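Bilirubin-inducible fluorescent protein UnaG (Anguilla japonica, PDB 4I3D) binds unconjugated bilirubin with high affinity inside its beta-barrel and fluoresces green when the bilirubin-bound form is excited. Local coordinates at residues A[13-18]-A[129-134]. The protein carries 1 engineered substitution. Residues are numbered along the deposited sequence; the frame is centred on the assembly and turned at random.
With BLR (3-[5-[(Z)-(4-ethenyl-3-methyl-5-oxidanylidene-pyrrol-2-ylidene)methyl]-2-[[5-[(Z)-(3-ethenyl-4-methyl-5-oxidanylidene-pyrrol-2-ylidene)methyl]-3-(3-hydroxy-3-oxopropyl)-4-methyl-1H-pyrrol-2-yl]methyl]-4-methyl-1H-pyrrol-3-yl]propanoic acid), chain E.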
ATOM      1  N   ASP A  13      12.664  -2.768   3.900  1.00 30.73           N
ATOM      2  CA  ASP A  13      13.240  -1.436   3.773  1.00 31.97           C
ATOM      3  C   ASP A  13      12.148  -0.396   3.716  1.00 19.25           C
ATOM      4  O   ASP A  13      11.051  -0.671   3.256  1.00 22.71           O
ATOM      5  CB  ASP A  13      14.085  -1.336   2.500  1.00 31.50           C
ATOM      6  CG  ASP A  13      15.166  -2.387   2.434  1.00 45.44           C
ATOM      7  OD1 ASP A  13      16.166  -2.237   3.166  1.00 43.89           O
ATOM      8  OD2 ASP A  13      15.022  -3.355   1.649  1.00 40.35           O
ATOM      9  N   SER A  14      12.465   0.806   4.172  1.00 31.15           N
ATOM     10  CA  SER A  14      11.514   1.898   4.146  1.00 24.83           C
ATOM     11  C   SER A  14      12.263   3.188   3.898  1.00 30.53           C
ATOM     12  O   SER A  14      13.320   3.419   4.480  1.00 25.20           O
ATOM     13  CB  SER A  14      10.753   1.976   5.459  1.00 20.36           C
ATOM     14  OG  SER A  14       9.751   2.969   5.380  1.00 23.17           O
ATOM     15  N   HIS A  15      11.718   4.019   3.017  1.00 14.56           N
ATOM     16  CA  HIS A  15      12.412   5.207   2.579  1.00 13.17           C
ATOM     17  C   HIS A  15      11.454   6.368   2.486  1.00 17.88           C
ATOM     18  O   HIS A  15      10.566   6.375   1.646  1.00 31.06           O
ATOM     19  CB  HIS A  15      13.055   4.953   1.209  1.00 45.57           C
ATOM     20  CG  HIS A  15      14.114   5.944   0.830  1.00 29.40           C
ATOM     21  ND1 HIS A  15      14.024   6.740  -0.294  1.00 27.00           N
ATOM     22  CD2 HIS A  15      15.290   6.259   1.419  1.00 38.44           C
ATOM     23  CE1 HIS A  15      15.099   7.501  -0.377  1.00 28.20           C
ATOM     24  NE2 HIS A  15      15.883   7.232   0.649  1.00 35.15           N
ATOM     25  N   ASN A  16      11.631   7.351   3.366  1.00 31.65           N
ATOM     26  CA  ASN A  16      10.896   8.608   3.279  1.00 20.41           C
ATOM     27  C   ASN A  16       9.392   8.371   3.373  1.00 32.05           C
ATOM     28  O   ASN A  16       8.609   9.042   2.701  1.00 32.99           O
ATOM     29  CB  ASN A  16      11.236   9.325   1.961  1.00 24.32           C
ATOM     30  CG  ASN A  16      11.010  10.833   2.031  1.00 24.39           C
ATOM     31  OD1 ASN A  16      11.198  11.437   3.075  1.00 26.02           O
ATOM     32  ND2 ASN A  16      10.601  11.442   0.916  1.00 21.39           N
ATOM     33  N   PHE A  17       8.994   7.417   4.213  1.00 31.34           N
ATOM     34  CA  PHE A  17       7.587   7.033   4.346  1.00 21.85           C
ATOM     35  C   PHE A  17       6.859   7.895   5.359  1.00 19.90           C
ATOM     36  O   PHE A  17       5.642   8.080   5.276  1.00 26.77           O
ATOM     37  CB  PHE A  17       7.480   5.561   4.741  1.00 21.81           C
ATOM     38  CG  PHE A  17       6.061   5.056   4.878  1.00 15.06           C
ATOM     39  CD1 PHE A  17       5.197   5.040   3.803  1.00 29.50           C
ATOM     40  CD2 PHE A  17       5.608   4.578   6.084  1.00 16.40           C
ATOM     41  CE1 PHE A  17       3.909   4.569   3.949  1.00 22.65           C
ATOM     42  CE2 PHE A  17       4.326   4.109   6.226  1.00 22.69           C
ATOM     43  CZ  PHE A  17       3.479   4.108   5.164  1.00 21.87           C
ATOM     44  N   GLY A  18       7.600   8.409   6.326  1.00 23.14           N
ATOM     45  CA  GLY A  18       7.029   9.317   7.302  1.00 23.57           C
ATOM     46  C   GLY A  18       6.709  10.675   6.691  1.00 25.69           C
ATOM     47  O   GLY A  18       5.742  11.331   7.082  1.00 36.91           O
ATOM     48  N   VAL A 129       8.138  11.586  -2.485  1.00 47.05           N
ATOM     49  CA  VAL A 129       8.140  10.202  -2.924  1.00 29.31           C
ATOM     50  C   VAL A 129       8.812   9.318  -1.889  1.00 35.73           C
ATOM     51  O   VAL A 129       9.875   9.649  -1.383  1.00 36.74           O
ATOM     52  CB  VAL A 129       8.881  10.061  -4.255  1.00 33.34           C
ATOM     53  CG1 VAL A 129       8.701   8.666  -4.808  1.00 40.65           C
ATOM     54  CG2 VAL A 129       8.384  11.093  -5.233  1.00 26.81           C
ATOM     55  N   ALA A 130       8.181   8.192  -1.573  1.00 29.79           N
ATOM     56  CA  ALA A 130       8.700   7.267  -0.584  1.00 26.37           C
ATOM     57  C   ALA A 130       8.869   5.906  -1.238  1.00 25.05           C
ATOM     58  O   ALA A 130       8.289   5.632  -2.275  1.00 21.83           O
ATOM     59  CB  ALA A 130       7.740   7.162   0.572  1.00 29.45           C
ATOM     60  N   VAL A 131       9.673   5.048  -0.639  1.00 20.61           N
ATOM     61  CA  VAL A 131       9.862   3.725  -1.177  1.00 14.52           C
ATOM     62  C   VAL A 131       9.916   2.769  -0.015  1.00 19.31           C
ATOM     63  O   VAL A 131      10.559   3.047   0.990  1.00 22.78           O
ATOM     64  CB  VAL A 131      11.177   3.612  -1.963  1.00 14.59           C
ATOM     65  CG1 VAL A 131      11.264   2.245  -2.599  1.00 30.08           C
ATOM     66  CG2 VAL A 131      11.262   4.699  -3.029  1.00 17.04           C
ATOM     67  N   ARG A 132       9.225   1.648  -0.145  1.00 14.84           N
ATOM     68  CA  ARG A 132       9.324   0.589   0.841  1.00 12.86           C
ATOM     69  C   ARG A 132       9.411  -0.740   0.096  1.00 27.07           C
ATOM     70  O   ARG A 132       8.852  -0.882  -0.983  1.00 11.04           O
ATOM     71  CB  ARG A 132       8.088   0.614   1.729  1.00 25.98           C
ATOM     72  CG  ARG A 132       7.949   1.889   2.528  1.00 22.33           C
ATOM     73  CD  ARG A 132       6.734   1.832   3.397  1.00 15.68           C
ATOM     74  NE  ARG A 132       7.081   1.495   4.776  1.00 28.62           N
ATOM     75  CZ  ARG A 132       6.209   1.041   5.664  1.00 16.91           C
ATOM     76  NH1 ARG A 132       4.933   0.861   5.327  1.00 28.28           N
ATOM     77  NH2 ARG A 132       6.603   0.757   6.888  1.00 27.90           N
ATOM     78  N   SER A 133      10.106  -1.719   0.658  1.00 18.64           N
ATOM     79  CA  SER A 133      10.249  -3.002  -0.017  1.00 20.03           C
ATOM     80  C   SER A 133       9.951  -4.091   0.989  1.00 21.67           C
ATOM     81  O   SER A 133      10.192  -3.927   2.177  1.00 25.02           O
ATOM     82  CB  SER A 133      11.665  -3.177  -0.595  1.00 14.91           C
ATOM     83  OG  SER A 133      12.649  -2.895   0.384  1.00 38.49           O
ATOM     84  N   TYR A 134       9.396  -5.189   0.509  1.00  9.46           N
ATOM     85  CA  TYR A 134       9.005  -6.279   1.375  1.00 16.71           C
ATOM     86  C   TYR A 134       9.742  -7.501   0.886  1.00 17.81           C
ATOM     87  O   TYR A 134       9.937  -7.657  -0.319  1.00 20.10           O
ATOM     88  CB  TYR A 134       7.511  -6.553   1.268  1.00 13.12           C
ATOM     89  CG  TYR A 134       6.603  -5.516   1.879  1.00 16.55           C
ATOM     90  CD1 TYR A 134       6.311  -4.344   1.205  1.00  9.40           C
ATOM     91  CD2 TYR A 134       6.009  -5.723   3.116  1.00 12.40           C
ATOM     92  CE1 TYR A 134       5.466  -3.395   1.753  1.00 18.64           C
ATOM     93  CE2 TYR A 134       5.166  -4.785   3.663  1.00 12.33           C
ATOM     94  CZ  TYR A 134       4.898  -3.614   2.976  1.00 17.65           C
ATOM     95  OH  TYR A 134       4.050  -2.655   3.529  1.00 11.25           O
TER
HETATM   96  CHA BLR E 200       0.199  -0.814   4.016  1.00 21.14           C
HETATM   97  NA  BLR E 200      -0.770  -1.807   1.899  1.00 14.07           N
HETATM   98  C1A BLR E 200      -0.925  -1.218   3.116  1.00 24.11           C
HETATM   99  C2A BLR E 200      -2.290  -1.023   3.327  1.00 26.03           C
HETATM  100  C3A BLR E 200      -2.947  -1.512   2.233  1.00 22.29           C
HETATM  101  C4A BLR E 200      -2.002  -1.993   1.354  1.00 22.43           C
HETATM  102  CMA BLR E 200      -4.426  -1.527   2.021  1.00 22.70           C
HETATM  103  CAA BLR E 200      -2.970  -0.422   4.519  1.00 20.62           C
HETATM  104  CBA BLR E 200      -3.241   1.025   4.293  1.00 22.24           C
HETATM  105  CGA BLR E 200      -4.290   1.459   5.254  1.00 22.30           C
HETATM  106  O1A BLR E 200      -4.492   0.809   6.308  1.00 38.55           O
HETATM  107  O2A BLR E 200      -4.979   2.473   5.020  1.00 40.35           O
HETATM  108  CHB BLR E 200      -2.332  -2.603   0.035  1.00 22.11           C
HETATM  109  NB  BLR E 200      -0.038  -3.606  -0.393  1.00 24.14           N
HETATM  110  C1B BLR E 200      -1.426  -3.304  -0.712  1.00 15.23           C
HETATM  111  C2B BLR E 200      -1.693  -3.803  -1.933  1.00 15.94           C
HETATM  112  C3B BLR E 200      -0.750  -4.396  -2.460  1.00 21.91           C
HETATM  113  C4B BLR E 200       0.531  -4.421  -1.629  1.00 30.58           C
HETATM  114  CMB BLR E 200      -3.029  -3.639  -2.566  1.00 13.05           C
HETATM  115  OB  BLR E 200       1.640  -4.902  -1.825  1.00 33.43           O
HETATM  116  CAB BLR E 200      -0.846  -5.010  -3.815  1.00 18.23           C
HETATM  117  CBB BLR E 200      -0.179  -6.158  -4.111  1.00 23.19           C
HETATM  118  NC  BLR E 200       0.934   2.164   7.925  1.00 25.94           N
HETATM  119  C1C BLR E 200       1.050   2.247   9.510  1.00 14.30           C
HETATM  120  C2C BLR E 200       0.226   3.512   9.685  1.00 30.58           C
HETATM  121  C3C BLR E 200      -0.210   3.992   8.641  1.00 16.39           C
HETATM  122  C4C BLR E 200       0.132   3.309   7.524  1.00 19.28           C
HETATM  123  CMC BLR E 200      -0.050   4.110  11.013  1.00 25.13           C
HETATM  124  OC  BLR E 200       1.628   1.516  10.305  1.00 33.25           O
HETATM  125  CAC BLR E 200      -1.053   5.219   8.616  1.00 26.94           C
HETATM  126  CBC BLR E 200      -0.507   6.446   8.878  1.00 20.76           C
HETATM  127  CHD BLR E 200      -0.211   3.601   6.237  1.00 18.44           C
HETATM  128  ND  BLR E 200      -0.037   1.226   5.448  1.00 28.78           N
HETATM  129  C1D BLR E 200      -0.023   2.544   5.205  1.00 16.23           C
HETATM  130  C2D BLR E 200       0.188   2.745   3.734  1.00 17.94           C
HETATM  131  C3D BLR E 200       0.319   1.547   3.165  1.00 11.75           C
HETATM  132  C4D BLR E 200       0.188   0.538   4.202  1.00 17.54           C
HETATM  133  CMD BLR E 200       0.294   4.055   3.055  1.00 22.96           C
HETATM  134  CAD BLR E 200       0.559   1.296   1.712  1.00 18.47           C
HETATM  135  CBD BLR E 200       2.023   1.232   1.400  1.00 11.71           C
HETATM  136  CGD BLR E 200       2.509  -0.179   1.475  1.00 17.63           C
HETATM  137  O1D BLR E 200       3.475  -0.478   2.227  1.00 21.07           O
HETATM  138  O2D BLR E 200       1.961  -1.076   0.783  1.00 15.11           O
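Arg-132 stacks its guanidinium over one face of the Phe-17 ring. The two planes are 7° apart and their centres 3.9 Å apart, a cation-pi stack. Arg-132 NH1 sits above the rim of the ring, 3.4 Å from Phe-17 CE2. The methylene CD of Arg-132 adds a CH-pi contact to the same face. A bend at chi3 (100°) turns the guanidinium over the ring. Arg-132 NE donates to Ser-14 OG at 3.1 Å, from the guanidinium edge, though that hydroxyl is doubtfully placed. Arg-132 NH2 makes a weak hydrogen bond to Thr-37 OG1. The backbones pair antiparallel, strand 7-15 beside strand 128-136, joining the first and last strands of the lipocalin/FABP-type barrel. Phe-17 and Arg-132 face its interior and line the bilirubin pocket. The ring edge of Phe-17 meets the ligand, with CE1 3.8 Å from BLR CMD. On the same strand as Arg-132, Tyr-134 OH donates a 2.6 Å hydrogen bond to BLR O1D, a carboxyl oxygen of one propionic acid arm. The backbones of Asp-13 and Ser-133 form a hydrogen-bonded antiparallel pair, each N donating to the other's O. Their side chains turn to the other face of the sheet, with His-15 and Val-131. Asp-13 OD2 lies 2.7 Å from Ser-133 OG. Beyond the strand end, Asn-16 ND2 reaches Val-129 O at 3.0 Å in a nearly straight bond (168°).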